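Local coordinates for protein probable translation initiation factor eIF-2B subunit delta (Schizosaccharomyces pombe, PDB 5B04) that serves as a subunit of the translation initiation factor eIF2B complex, which catalyses exchange of GDP for GTP on the gamma subunit of eIF2, at residues R129-T134 against I198-S203; I146-K151 against I165-T170; G159-C164 against E377-T382; K172-D177 against T192-Q197. One frame throughout, in Å; residues are numbered along the deposited sequence.

Overall arrangement
Three of the four contacts share helix 160-177. Interaction 3 holds its N-terminal end against the loop after strand 372-375, interaction 2 its middle against helix 143-154, and interaction 4 its C-terminal end against helix 186-204. Interaction 1 lays a loop on the last turns of helix 186-204 and touches interaction 2, where Leu201 packs on Leu148 and Leu167. Chemistry follows place. Interaction 1, at the surface, rests on one arginine set against a serine and the edge of a tyrosine; the partly buried interaction 2 has a leucine centre edged by charges; interactions 3 and 4 are both buried, the first polar beside two phosphate ions, the second chiefly aliphatic with a histidine alongside.

Interaction 1: R129-T134 against I198-S203; sequences RRRRTT and IAYLVS
Arg131 N lies 3.0 Å from Ser203 O, and Arg131 CB rests beside that oxygen at 3.6 Å. Beyond CB, the chain bends at chi2 and chi3, and the guanidinium ends beside Ser203 and Tyr200. Arg131 NH2 stands 3.6 Å from Ser203 OG, which lies at the edge of the guanidinium, and 4.1 Å from Tyr200 CD1. NH2 is at the edge of the Tyr200 ring, near its plane, with the two planes 41° apart: an edge approach, not a stack. A long, flexible arginine suits a partly exposed place from which it can reach both a hydroxyl and an aromatic rim; an alanine here would probably leave Ser203 OG and the Tyr200 edge without their cationic neighbour. Arg130 has its CB directed away from the helix; its NH1 bonds Arg129 O and Asp127 O. Tyr200 continues inward onto Val145 and Ile146 of helix 143-154, and Thr134 meets Leu150 there, with the eIF2B gamma subunit alongside.

Interaction 2: I146-K151 against I165-T170; sequences IRLGLK and IDLLKT
Leu148 and Leu167 are the residues whose backbones come nearest, CA to CA 7.6 Å, between helix segments that run almost antiparallel at 167° with axes 10.9 Å apart. With CG anti to the backbone N (chi1 -173°), Leu148 extends across, its methyls taking different partners: CD1 rests on Asp166 CB at 3.8 Å, while CD2 meets Leu167 CD1 at 4.0 Å, the two leucines crossing at about a right angle. Leu148 CD2 also lies 4.0 Å from Thr170 OG1. That hydroxyl can face a methyl because it donates to Asp166 O at 2.8 Å; the oxygen takes Thr170 N from the opposite face of its plane. An alanine in place of Thr170 would probably open a gap beside Leu148 CD2 and leave Asp166 O with one fewer donor. At the edge, Lys151 NZ and Asp166 OD2 form a long salt bridge of 3.8 Å, while Gln162 binds Asp166 OD1. Apolar packing therefore probably contributes most, the separated charges adding a weaker attraction at the border.

Interaction 3: G159-C164 against E377-T382; sequences GSNQRC and ESYKFT. With PO4 (phosphate ion), chain P; PO4 (phosphate ion), chain O.
Asn161 runs from CB, 3.8 Å from O3 of the chain O phosphate, to an amide whose OD1 and ND2 reach Tyr379 and Glu377. Asn161 OD1 accepts from Tyr379 OH at 3.0 Å, standing at the edge of the tyrosine ring. Asn161 ND2 donates to Glu377 OE1 at 3.0 Å, nearly straight at 163°; the groups meet tip to tip with planes 83° apart, and ND2 meets OE1 from 49° above the carboxylate plane. An amide suits this place because it can accept and donate at once, which should fix its rotation. Glu377 OE2 forms a salt bridge with Lys380 NZ, itself bonded to Gly343 O. One turn on, Cys164 SG packs against Tyr379 CE2 at 3.5 Å. Gly159 occupies the N-cap position, and Ser160 N donates to O3 of the chain P phosphate at 2.6 Å. The phosphates probably come from the crystallisation liquor, but their place at a helix N-terminus is consistent with the pocket between helical and Rossmann-like domains in this family.

Interaction 4: K172-D177 against T192-Q197; sequences KIVIQD and THINSQ
Val174 CG1 touches three residues of segment 192-197 on helix 186-204, and their orientations about that methyl define the contact. With CG1 anti to the backbone N (chi1 169°), the methyl stands 3.9 Å from Ile194 CD1, the two side chains crossing obliquely. On another flank it lies 4.0 Å from both His193 ND1 and CE1, approaching the imidazole at a slant. Gln197 CG completes the group at 4.3 Å. Ile194 CB points across the contact and not into it, but the bend at its second torsion (chi2 -64°) places CD1 against Val174; the same CD1 lies 4.3 Å from Ile175 CG1. Val174, Ile175 and Ile194 are all beta-branched, with few ways to turn; compact valine sits at the centre, and the longer isoleucine side chains meet beside it, between axes 11.0 Å apart.

Gln197 brings its aliphatic part to Val174 and its amide elsewhere: NE2 sits above one face of the His193 ring, offset toward the rim, and bonds to Asp140 O, while OE1 accepts from His142 N. The ring of Tyr178 also meets His193, and Val145 of helix 143-154 touches both Val174 and Gln197. The arrangement is that of consecutive helices folded back on each other, the segments crossing at 139°, within the helical N-terminal part of the eIF2B alpha/beta/delta fold.

Interaction 1: R129-T134 against I198-S203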
loop_
_atom_site.group_PDB
_atom_site.type_symbol
_atom_site.label_atom_id
_atom_site.label_comp_id
_atom_site.label_asym_id
_atom_site.label_seq_id
_atom_site.Cartn_x
_atom_site.Cartn_y
_atom_site.Cartn_z
ATOM N N ARG G 129 30.290 -5.634 1.844
ATOM C CA ARG G 129 31.714 -5.951 1.800
ATOM C C ARG G 129 32.306 -5.711 0.416
ATOM O O ARG G 129 31.792 -6.207 -0.587
ATOM C CB ARG G 129 31.953 -7.399 2.224
ATOM C CG ARG G 129 31.699 -7.660 3.698
ATOM C CD ARG G 129 31.959 -9.113 4.055
ATOM N NE ARG G 129 31.785 -9.360 5.483
ATOM C CZ ARG G 129 30.614 -9.597 6.063
ATOM N NH1 ARG G 129 29.504 -9.619 5.336
ATOM N NH2 ARG G 129 30.549 -9.811 7.370
ATOM N N ARG G 130 33.390 -4.942 0.372
ATOM C CA ARG G 130 34.071 -4.639 -0.881
ATOM C C ARG G 130 35.579 -4.827 -0.746
ATOM O O ARG G 130 36.114 -4.860 0.361
ATOM C CB ARG G 130 33.771 -3.205 -1.327
ATOM C CG ARG G 130 32.304 -2.909 -1.594
ATOM C CD ARG G 130 31.785 -3.680 -2.796
ATOM N NE ARG G 130 30.481 -3.190 -3.232
ATOM C CZ ARG G 130 29.319 -3.626 -2.756
ATOM N NH1 ARG G 130 29.294 -4.568 -1.821
ATOM N NH2 ARG G 130 28.182 -3.121 -3.211
ATOM N N ARG G 131 36.254 -4.952 -1.883
ATOM C CA ARG G 131 37.712 -4.965 -1.915
ATOM C C ARG G 131 38.229 -3.798 -2.747
ATOM O O ARG G 131 38.136 -3.809 -3.975
ATOM C CB ARG G 131 38.244 -6.343 -2.312
ATOM C CG ARG G 131 39.747 -6.373 -2.535
ATOM C CD ARG G 131 40.398 -7.578 -1.872
ATOM N NE ARG G 131 39.941 -8.841 -2.442
ATOM C CZ ARG G 131 40.369 -10.035 -2.045
ATOM N NH1 ARG G 131 41.269 -10.130 -1.075
ATOM N NH2 ARG G 131 39.899 -11.135 -2.618
ATOM N N ARG G 132 38.770 -2.789 -2.074
ATOM C CA ARG G 132 39.223 -1.578 -2.732
ATOM C C ARG G 132 40.696 -1.564 -3.267
ATOM O O ARG G 132 41.080 -0.881 -4.217
ATOM C CB ARG G 132 38.890 -0.407 -1.806
ATOM C CG ARG G 132 37.396 -0.163 -1.638
ATOM C CD ARG G 132 37.123 1.040 -0.749
ATOM N NE ARG G 132 35.694 1.240 -0.524
ATOM C CZ ARG G 132 35.200 2.151 0.307
ATOM N NH1 ARG G 132 36.023 2.940 0.975
ATOM N NH2 ARG G 132 33.889 2.279 0.465
ATOM N N THR G 133 41.491 -2.402 -2.612
ATOM C CA THR G 133 42.879 -2.614 -3.013
ATOM C C THR G 133 43.295 -4.065 -3.223
ATOM O O THR G 133 42.554 -4.985 -2.883
ATOM C CB THR G 133 43.688 -2.029 -1.841
ATOM O OG1 THR G 133 43.447 -2.800 -0.656
ATOM C CG2 THR G 133 43.306 -0.577 -1.590
ATOM N N THR G 134 44.506 -4.267 -3.696
ATOM C CA THR G 134 44.955 -5.586 -4.046
ATOM C C THR G 134 45.645 -6.262 -2.890
ATOM O O THR G 134 46.166 -7.348 -3.042
ATOM C CB THR G 134 45.904 -5.545 -5.239
ATOM O OG1 THR G 134 47.201 -5.163 -4.800
ATOM C CG2 THR G 134 45.454 -4.538 -6.237
ATOM N N ILE G 198 36.577 -15.194 -11.140
ATOM C CA ILE G 198 35.236 -14.695 -10.866
ATOM C C ILE G 198 35.064 -14.342 -9.392
ATOM O O ILE G 198 34.510 -13.294 -9.056
ATOM C CB ILE G 198 34.161 -15.725 -11.270
ATOM C CG1 ILE G 198 34.229 -16.006 -12.772
ATOM C CG2 ILE G 198 32.773 -15.233 -10.889
ATOM C CD1 ILE G 198 33.226 -17.035 -13.245
ATOM N N ALA G 199 35.549 -15.219 -8.518
ATOM C CA ALA G 199 35.428 -15.029 -7.075
ATOM C C ALA G 199 36.114 -13.745 -6.618
ATOM O O ALA G 199 35.633 -13.061 -5.714
ATOM C CB ALA G 199 36.003 -16.226 -6.335
ATOM N N TYR G 200 37.241 -13.425 -7.245
ATOM C CA TYR G 200 37.960 -12.196 -6.943
ATOM C C TYR G 200 37.194 -10.979 -7.450
ATOM O O TYR G 200 37.097 -9.964 -6.761
ATOM C CB TYR G 200 39.363 -12.232 -7.556
ATOM C CG TYR G 200 40.030 -10.877 -7.660
ATOM C CD1 TYR G 200 40.598 -10.273 -6.547
ATOM C CD2 TYR G 200 40.099 -10.208 -8.876
ATOM C CE1 TYR G 200 41.210 -9.035 -6.640
ATOM C CE2 TYR G 200 40.708 -8.973 -8.979
ATOM C CZ TYR G 200 41.263 -8.391 -7.859
ATOM O OH TYR G 200 41.871 -7.160 -7.960
ATOM N N LEU G 201 36.647 -11.093 -8.657
ATOM C CA LEU G 201 35.930 -9.990 -9.287
ATOM C C LEU G 201 34.644 -9.631 -8.549
ATOM O O LEU G 201 34.290 -8.457 -8.444
ATOM C CB LEU G 201 35.613 -10.330 -10.745
ATOM C CG LEU G 201 36.792 -10.279 -11.716
ATOM C CD1 LEU G 201 36.364 -10.726 -13.102
ATOM C CD2 LEU G 201 37.383 -8.880 -11.763
ATOM N N VAL G 202 33.950 -10.642 -8.036
ATOM C CA VAL G 202 32.692 -10.414 -7.336
ATOM C C VAL G 202 32.950 -9.821 -5.951
ATOM O O VAL G 202 32.047 -9.269 -5.322
ATOM C CB VAL G 202 31.869 -11.717 -7.206
ATOM C CG1 VAL G 202 32.415 -12.592 -6.088
ATOM C CG2 VAL G 202 30.397 -11.402 -6.972
ATOM N N SER G 203 34.192 -9.926 -5.486
ATOM C CA SER G 203 34.573 -9.370 -4.192
ATOM C C SER G 203 34.936 -7.895 -4.321
ATOM O O SER G 203 34.899 -7.151 -3.343
ATOM C CB SER G 203 35.741 -10.153 -3.589
ATOM O OG SER G 203 36.910 -10.017 -4.378
#

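Interaction 2: I146-K151 against I165-T170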
loop_
_atom_site.group_PDB
_atom_site.type_symbol
_atom_site.label_atom_id
_atom_site.label_comp_id
_atom_site.label_asym_id
_atom_site.label_seq_id
_atom_site.Cartn_x
_atom_site.Cartn_y
_atom_site.Cartn_z
ATOM N N ILE G 146 42.911 -8.560 -12.485
ATOM C CA ILE G 146 43.199 -7.613 -11.412
ATOM C C ILE G 146 42.822 -6.185 -11.798
ATOM O O ILE G 146 42.128 -5.494 -11.051
ATOM C CB ILE G 146 44.689 -7.640 -11.020
ATOM C CG1 ILE G 146 45.090 -9.034 -10.537
ATOM C CG2 ILE G 146 44.979 -6.602 -9.948
ATOM C CD1 ILE G 146 46.552 -9.151 -10.161
ATOM N N ARG G 147 43.284 -5.753 -12.967
ATOM C CA ARG G 147 43.014 -4.403 -13.450
ATOM C C ARG G 147 41.522 -4.188 -13.670
ATOM O O ARG G 147 41.009 -3.085 -13.480
ATOM C CB ARG G 147 43.783 -4.130 -14.743
ATOM C CG ARG G 147 45.248 -4.528 -14.683
ATOM C CD ARG G 147 46.028 -3.975 -15.863
ATOM N NE ARG G 147 47.449 -4.300 -15.774
ATOM C CZ ARG G 147 48.429 -3.417 -15.936
ATOM N NH1 ARG G 147 48.145 -2.147 -16.194
ATOM N NH2 ARG G 147 49.694 -3.802 -15.837
ATOM N N LEU G 148 40.830 -5.249 -14.072
ATOM C CA LEU G 148 39.385 -5.197 -14.241
ATOM C C LEU G 148 38.709 -5.050 -12.884
ATOM O O LEU G 148 37.705 -4.351 -12.752
ATOM C CB LEU G 148 38.875 -6.448 -14.956
ATOM C CG LEU G 148 37.397 -6.441 -15.351
ATOM C CD1 LEU G 148 37.141 -5.416 -16.446
ATOM C CD2 LEU G 148 36.947 -7.827 -15.788
ATOM N N GLY G 149 39.271 -5.712 -11.878
ATOM C CA GLY G 149 38.755 -5.631 -10.524
ATOM C C GLY G 149 38.878 -4.232 -9.957
ATOM O O GLY G 149 38.000 -3.768 -9.230
ATOM N N LEU G 150 39.973 -3.558 -10.291
ATOM C CA LEU G 150 40.188 -2.186 -9.850
ATOM C C LEU G 150 39.209 -1.232 -10.526
ATOM O O LEU G 150 38.605 -0.386 -9.870
ATOM C CB LEU G 150 41.626 -1.745 -10.130
ATOM C CG LEU G 150 42.737 -2.460 -9.361
ATOM C CD1 LEU G 150 44.089 -1.872 -9.724
ATOM C CD2 LEU G 150 42.497 -2.374 -7.862
ATOM N N LYS G 151 39.052 -1.378 -11.837
ATOM C CA LYS G 151 38.208 -0.476 -12.611
ATOM C C LYS G 151 36.728 -0.671 -12.299
ATOM O O LYS G 151 35.952 0.287 -12.314
ATOM C CB LYS G 151 38.456 -0.665 -14.107
ATOM C CG LYS G 151 38.992 0.581 -14.784
ATOM C CD LYS G 151 38.901 0.490 -16.297
ATOM C CE LYS G 151 39.350 -0.861 -16.816
ATOM N NZ LYS G 151 39.335 -0.880 -18.303
ATOM N N ILE G 165 31.302 -6.690 -21.868
ATOM C CA ILE G 165 32.273 -6.743 -22.957
ATOM C C ILE G 165 33.695 -6.888 -22.423
ATOM O O ILE G 165 34.445 -7.762 -22.862
ATOM C CB ILE G 165 32.195 -5.486 -23.846
ATOM C CG1 ILE G 165 30.840 -5.412 -24.551
ATOM C CG2 ILE G 165 33.318 -5.485 -24.870
ATOM C CD1 ILE G 165 30.722 -4.257 -25.522
ATOM N N ASP G 166 34.058 -6.029 -21.475
ATOM C CA ASP G 166 35.385 -6.067 -20.871
ATOM C C ASP G 166 35.624 -7.377 -20.129
ATOM O O ASP G 166 36.734 -7.906 -20.136
ATOM C CB ASP G 166 35.577 -4.884 -19.918
ATOM C CG ASP G 166 35.801 -3.575 -20.651
ATOM O OD1 ASP G 166 35.233 -3.402 -21.750
ATOM O OD2 ASP G 166 36.545 -2.720 -20.126
ATOM N N LEU G 167 34.578 -7.894 -19.490
ATOM C CA LEU G 167 34.669 -9.151 -18.755
ATOM C C LEU G 167 35.029 -10.307 -19.678
ATOM O O LEU G 167 35.877 -11.137 -19.351
ATOM C CB LEU G 167 33.353 -9.457 -18.039
ATOM C CG LEU G 167 33.317 -10.773 -17.262
ATOM C CD1 LEU G 167 34.228 -10.700 -16.047
ATOM C CD2 LEU G 167 31.897 -11.131 -16.854
ATOM N N LEU G 168 34.377 -10.350 -20.835
ATOM C CA LEU G 168 34.594 -11.422 -21.797
ATOM C C LEU G 168 35.976 -11.330 -22.435
ATOM O O LEU G 168 36.714 -12.314 -22.464
ATOM C CB LEU G 168 33.506 -11.399 -22.871
ATOM C CG LEU G 168 32.128 -11.846 -22.379
ATOM C CD1 LEU G 168 31.075 -11.686 -23.461
ATOM C CD2 LEU G 168 32.182 -13.285 -21.891
ATOM N N LYS G 169 36.324 -10.145 -22.933
ATOM C CA LYS G 169 37.625 -9.917 -23.560
ATOM C C LYS G 169 38.773 -10.217 -22.600
ATOM O O LYS G 169 39.839 -10.672 -23.017
ATOM C CB LYS G 169 37.728 -8.476 -24.066
ATOM C CG LYS G 169 36.804 -8.162 -25.230
ATOM C CD LYS G 169 36.699 -6.665 -25.474
ATOM C CE LYS G 169 38.026 -6.070 -25.909
ATOM N NZ LYS G 169 37.906 -4.611 -26.191
ATOM N N THR G 170 38.547 -9.960 -21.316
ATOM C CA THR G 170 39.528 -10.281 -20.287
ATOM C C THR G 170 39.660 -11.792 -20.136
ATOM O O THR G 170 40.767 -12.320 -20.025
ATOM C CB THR G 170 39.149 -9.658 -18.927
ATOM O OG1 THR G 170 39.227 -8.230 -19.016
ATOM C CG2 THR G 170 40.087 -10.141 -17.829
#

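Interaction 3: G159-C164 against E377-T382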
loop_
_atom_site.group_PDB
_atom_site.type_symbol
_atom_site.label_atom_id
_atom_site.label_comp_id
_atom_site.label_asym_id
_atom_site.label_seq_id
_atom_site.Cartn_x
_atom_site.Cartn_y
_atom_site.Cartn_z
ATOM N N GLY G 159 28.783 0.957 -17.260
ATOM C CA GLY G 159 27.747 0.092 -16.721
ATOM C C GLY G 159 27.664 -1.267 -17.396
ATOM O O GLY G 159 28.581 -1.667 -18.113
ATOM N N SER G 160 26.548 -1.959 -17.170
ATOM C CA SER G 160 26.378 -3.378 -17.505
ATOM C C SER G 160 26.850 -3.805 -18.895
ATOM O O SER G 160 27.475 -4.855 -19.043
ATOM C CB SER G 160 24.907 -3.770 -17.350
ATOM O OG SER G 160 24.088 -3.044 -18.249
ATOM N N ASN G 161 26.542 -3.002 -19.909
ATOM C CA ASN G 161 26.907 -3.343 -21.280
ATOM C C ASN G 161 28.417 -3.429 -21.472
ATOM O O ASN G 161 28.929 -4.422 -21.988
ATOM C CB ASN G 161 26.316 -2.328 -22.259
ATOM C CG ASN G 161 25.245 -2.930 -23.147
ATOM O OD1 ASN G 161 25.288 -4.116 -23.473
ATOM N ND2 ASN G 161 24.278 -2.113 -23.546
ATOM N N GLN G 162 29.125 -2.387 -21.048
ATOM C CA GLN G 162 30.575 -2.348 -21.182
ATOM C C GLN G 162 31.239 -3.298 -20.190
ATOM O O GLN G 162 32.291 -3.872 -20.479
ATOM C CB GLN G 162 31.096 -0.924 -20.982
ATOM C CG GLN G 162 32.529 -0.723 -21.443
ATOM C CD GLN G 162 32.704 -0.988 -22.927
ATOM O OE1 GLN G 162 31.857 -0.619 -23.739
ATOM N NE2 GLN G 162 33.806 -1.636 -23.286
ATOM N N ARG G 163 30.621 -3.455 -19.021
ATOM C CA ARG G 163 31.105 -4.389 -18.007
ATOM C C ARG G 163 31.186 -5.801 -18.568
ATOM O O ARG G 163 32.143 -6.528 -18.311
ATOM C CB ARG G 163 30.198 -4.371 -16.772
ATOM C CG ARG G 163 30.322 -3.114 -15.934
ATOM C CD ARG G 163 29.169 -2.935 -14.963
ATOM N NE ARG G 163 29.280 -3.783 -13.783
ATOM C CZ ARG G 163 28.390 -3.794 -12.797
ATOM N NH1 ARG G 163 27.327 -3.002 -12.856
ATOM N NH2 ARG G 163 28.560 -4.593 -11.753
ATOM N N CYS G 164 30.174 -6.176 -19.342
ATOM C CA CYS G 164 30.103 -7.510 -19.920
ATOM C C CYS G 164 31.150 -7.700 -21.015
ATOM O O CYS G 164 31.804 -8.742 -21.081
ATOM C CB CYS G 164 28.705 -7.772 -20.479
ATOM S SG CYS G 164 28.407 -9.487 -20.946
ATOM N N GLU G 377 19.034 -5.191 -24.287
ATOM C CA GLU G 377 19.490 -6.337 -25.062
ATOM C C GLU G 377 18.943 -7.624 -24.449
ATOM O O GLU G 377 18.723 -7.695 -23.240
ATOM C CB GLU G 377 21.020 -6.373 -25.126
ATOM C CG GLU G 377 21.652 -5.271 -25.977
ATOM C CD GLU G 377 21.741 -3.929 -25.265
ATOM O OE1 GLU G 377 22.493 -3.054 -25.745
ATOM O OE2 GLU G 377 21.065 -3.744 -24.232
ATOM N N SER G 378 18.724 -8.634 -25.285
ATOM C CA SER G 378 18.066 -9.865 -24.851
ATOM C C SER G 378 18.860 -10.636 -23.803
ATOM O O SER G 378 18.279 -11.250 -22.908
ATOM C CB SER G 378 17.798 -10.776 -26.051
ATOM O OG SER G 378 19.009 -11.146 -26.687
ATOM N N TYR G 379 20.184 -10.604 -23.910
ATOM C CA TYR G 379 21.036 -11.391 -23.022
ATOM C C TYR G 379 21.026 -10.849 -21.595
ATOM O O TYR G 379 21.563 -11.478 -20.683
ATOM C CB TYR G 379 22.470 -11.438 -23.555
ATOM C CG TYR G 379 23.295 -10.214 -23.231
ATOM C CD1 TYR G 379 23.068 -9.007 -23.878
ATOM C CD2 TYR G 379 24.309 -10.268 -22.285
ATOM C CE1 TYR G 379 23.824 -7.886 -23.586
ATOM C CE2 TYR G 379 25.069 -9.155 -21.986
ATOM C CZ TYR G 379 24.823 -7.967 -22.640
ATOM O OH TYR G 379 25.578 -6.855 -22.345
ATOM N N LYS G 380 20.416 -9.683 -21.408
ATOM C CA LYS G 380 20.298 -9.093 -20.081
ATOM C C LYS G 380 18.951 -9.433 -19.446
ATOM O O LYS G 380 18.617 -8.930 -18.373
ATOM C CB LYS G 380 20.495 -7.577 -20.147
ATOM C CG LYS G 380 21.919 -7.168 -20.492
ATOM C CD LYS G 380 22.151 -5.680 -20.294
ATOM C CE LYS G 380 21.339 -4.857 -21.276
ATOM N NZ LYS G 380 21.706 -3.414 -21.228
ATOM N N PHE G 381 18.183 -10.288 -20.114
ATOM C CA PHE G 381 16.954 -10.814 -19.533
ATOM C C PHE G 381 17.335 -11.821 -18.456
ATOM O O PHE G 381 18.363 -12.489 -18.566
ATOM C CB PHE G 381 16.063 -11.478 -20.591
ATOM C CG PHE G 381 15.434 -10.519 -21.572
ATOM C CD1 PHE G 381 15.856 -9.201 -21.665
ATOM C CD2 PHE G 381 14.409 -10.944 -22.402
ATOM C CE1 PHE G 381 15.273 -8.333 -22.570
ATOM C CE2 PHE G 381 13.822 -10.080 -23.307
ATOM C CZ PHE G 381 14.255 -8.773 -23.391
ATOM N N THR G 382 16.518 -11.936 -17.415
ATOM C CA THR G 382 16.821 -12.866 -16.334
ATOM C C THR G 382 15.591 -13.654 -15.893
ATOM O O THR G 382 14.456 -13.218 -16.086
ATOM C CB THR G 382 17.414 -12.134 -15.111
ATOM O OG1 THR G 382 17.866 -13.094 -14.146
ATOM C CG2 THR G 382 16.377 -11.224 -14.471
HETATM P P PO4 P . 24.066 -0.465 -15.006
HETATM O O1 PO4 P . 22.598 -0.116 -14.942
HETATM O O2 PO4 P . 24.312 -1.758 -14.266
HETATM O O3 PO4 P . 24.479 -0.626 -16.450
HETATM O O4 PO4 P . 24.876 0.639 -14.370
HETATM P P PO4 O . 24.031 0.754 -19.928
HETATM O O1 PO4 O . 22.868 1.232 -20.765
HETATM O O2 PO4 O . 24.011 1.460 -18.593
HETATM O O3 PO4 O . 23.918 -0.737 -19.714
HETATM O O4 PO4 O . 25.325 1.063 -20.641
#

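Interaction 4: K172-D177 against T192-Q197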
loop_
_atom_site.group_PDB
_atom_site.type_symbol
_atom_site.label_atom_id
_atom_site.label_comp_id
_atom_site.label_asym_id
_atom_site.label_seq_id
_atom_site.Cartn_x
_atom_site.Cartn_y
_atom_site.Cartn_z
ATOM N N LYS G 172 39.153 -14.026 -22.323
ATOM C CA LYS G 172 39.859 -14.588 -23.467
ATOM C C LYS G 172 41.353 -14.557 -23.191
ATOM O O LYS G 172 42.049 -15.547 -23.398
ATOM C CB LYS G 172 39.540 -13.831 -24.756
ATOM C CG LYS G 172 38.064 -13.576 -24.979
ATOM C CD LYS G 172 37.753 -13.287 -26.442
ATOM C CE LYS G 172 38.890 -12.581 -27.151
ATOM N NZ LYS G 172 38.531 -12.278 -28.564
ATOM N N ILE G 173 41.831 -13.410 -22.715
ATOM C CA ILE G 173 43.216 -13.260 -22.286
ATOM C C ILE G 173 43.541 -14.284 -21.205
ATOM O O ILE G 173 44.622 -14.874 -21.198
ATOM C CB ILE G 173 43.495 -11.838 -21.749
ATOM C CG1 ILE G 173 43.231 -10.789 -22.833
ATOM C CG2 ILE G 173 44.921 -11.726 -21.231
ATOM C CD1 ILE G 173 44.400 -10.562 -23.770
ATOM N N VAL G 174 42.590 -14.492 -20.300
ATOM C CA VAL G 174 42.733 -15.490 -19.248
ATOM C C VAL G 174 42.946 -16.876 -19.844
ATOM O O VAL G 174 43.926 -17.547 -19.533
ATOM C CB VAL G 174 41.502 -15.521 -18.323
ATOM C CG1 VAL G 174 41.554 -16.732 -17.402
ATOM C CG2 VAL G 174 41.411 -14.237 -17.520
ATOM N N ILE G 175 42.028 -17.288 -20.713
ATOM C CA ILE G 175 42.094 -18.602 -21.342
ATOM C C ILE G 175 43.282 -18.704 -22.303
ATOM O O ILE G 175 43.934 -19.747 -22.388
ATOM C CB ILE G 175 40.776 -18.927 -22.088
ATOM C CG1 ILE G 175 39.652 -19.177 -21.080
ATOM C CG2 ILE G 175 40.937 -20.141 -22.988
ATOM C CD1 ILE G 175 38.304 -19.439 -21.715
ATOM N N GLN G 176 43.575 -17.613 -23.007
ATOM C CA GLN G 176 44.700 -17.589 -23.941
ATOM C C GLN G 176 46.029 -17.811 -23.221
ATOM O O GLN G 176 46.873 -18.579 -23.685
ATOM C CB GLN G 176 44.740 -16.264 -24.709
ATOM C CG GLN G 176 45.872 -16.161 -25.718
ATOM C CD GLN G 176 45.669 -17.066 -26.918
ATOM O OE1 GLN G 176 45.904 -18.272 -26.848
ATOM N NE2 GLN G 176 45.232 -16.484 -28.028
ATOM N N ASP G 177 46.210 -17.139 -22.089
ATOM C CA ASP G 177 47.431 -17.281 -21.302
ATOM C C ASP G 177 47.340 -18.530 -20.428
ATOM O O ASP G 177 48.326 -18.942 -19.818
ATOM C CB ASP G 177 47.680 -16.028 -20.457
ATOM C CG ASP G 177 48.173 -14.857 -21.284
ATOM O OD1 ASP G 177 48.700 -15.088 -22.392
ATOM O OD2 ASP G 177 48.038 -13.704 -20.820
ATOM N N THR G 192 37.564 -24.297 -13.339
ATOM C CA THR G 192 37.953 -24.019 -11.960
ATOM C C THR G 192 38.819 -22.765 -11.888
ATOM O O THR G 192 38.635 -21.919 -11.012
ATOM C CB THR G 192 38.712 -25.206 -11.336
ATOM O OG1 THR G 192 37.833 -26.333 -11.231
ATOM C CG2 THR G 192 39.228 -24.847 -9.950
ATOM N N HIS G 193 39.762 -22.655 -12.820
ATOM C CA HIS G 193 40.628 -21.486 -12.906
ATOM C C HIS G 193 39.802 -20.233 -13.178
ATOM O O HIS G 193 40.060 -19.171 -12.611
ATOM C CB HIS G 193 41.681 -21.679 -13.997
ATOM C CG HIS G 193 42.705 -20.588 -14.050
ATOM N ND1 HIS G 193 42.900 -19.805 -15.168
ATOM C CD2 HIS G 193 43.592 -20.151 -13.125
ATOM C CE1 HIS G 193 43.863 -18.932 -14.929
ATOM N NE2 HIS G 193 44.299 -19.122 -13.696
ATOM N N ILE G 194 38.804 -20.372 -14.047
ATOM C CA ILE G 194 37.872 -19.289 -14.334
ATOM C C ILE G 194 37.119 -18.885 -13.069
ATOM O O ILE G 194 36.978 -17.698 -12.773
ATOM C CB ILE G 194 36.865 -19.689 -15.435
ATOM C CG1 ILE G 194 37.542 -19.673 -16.807
ATOM C CG2 ILE G 194 35.669 -18.752 -15.442
ATOM C CD1 ILE G 194 38.010 -18.301 -17.242
ATOM N N ASN G 195 36.653 -19.881 -12.320
ATOM C CA ASN G 195 35.929 -19.644 -11.075
ATOM C C ASN G 195 36.736 -18.832 -10.065
ATOM O O ASN G 195 36.172 -18.077 -9.273
ATOM C CB ASN G 195 35.508 -20.974 -10.443
ATOM C CG ASN G 195 34.261 -21.554 -11.082
ATOM O OD1 ASN G 195 33.772 -21.045 -12.091
ATOM N ND2 ASN G 195 33.741 -22.626 -10.495
ATOM N N SER G 196 38.055 -18.992 -10.096
ATOM C CA SER G 196 38.936 -18.238 -9.212
ATOM C C SER G 196 38.923 -16.757 -9.568
ATOM O O SER G 196 38.845 -15.898 -8.690
ATOM C CB SER G 196 40.364 -18.784 -9.279
ATOM O OG SER G 196 40.442 -20.078 -8.709
ATOM N N GLN G 197 38.999 -16.468 -10.864
ATOM C CA GLN G 197 38.989 -15.093 -11.345
ATOM C C GLN G 197 37.655 -14.423 -11.031
ATOM O O GLN G 197 37.604 -13.242 -10.694
ATOM C CB GLN G 197 39.262 -15.046 -12.851
ATOM C CG GLN G 197 40.358 -15.994 -13.320
ATOM C CD GLN G 197 41.682 -15.764 -12.616
ATOM O OE1 GLN G 197 42.438 -14.860 -12.970
ATOM N NE2 GLN G 197 41.973 -16.590 -11.618
#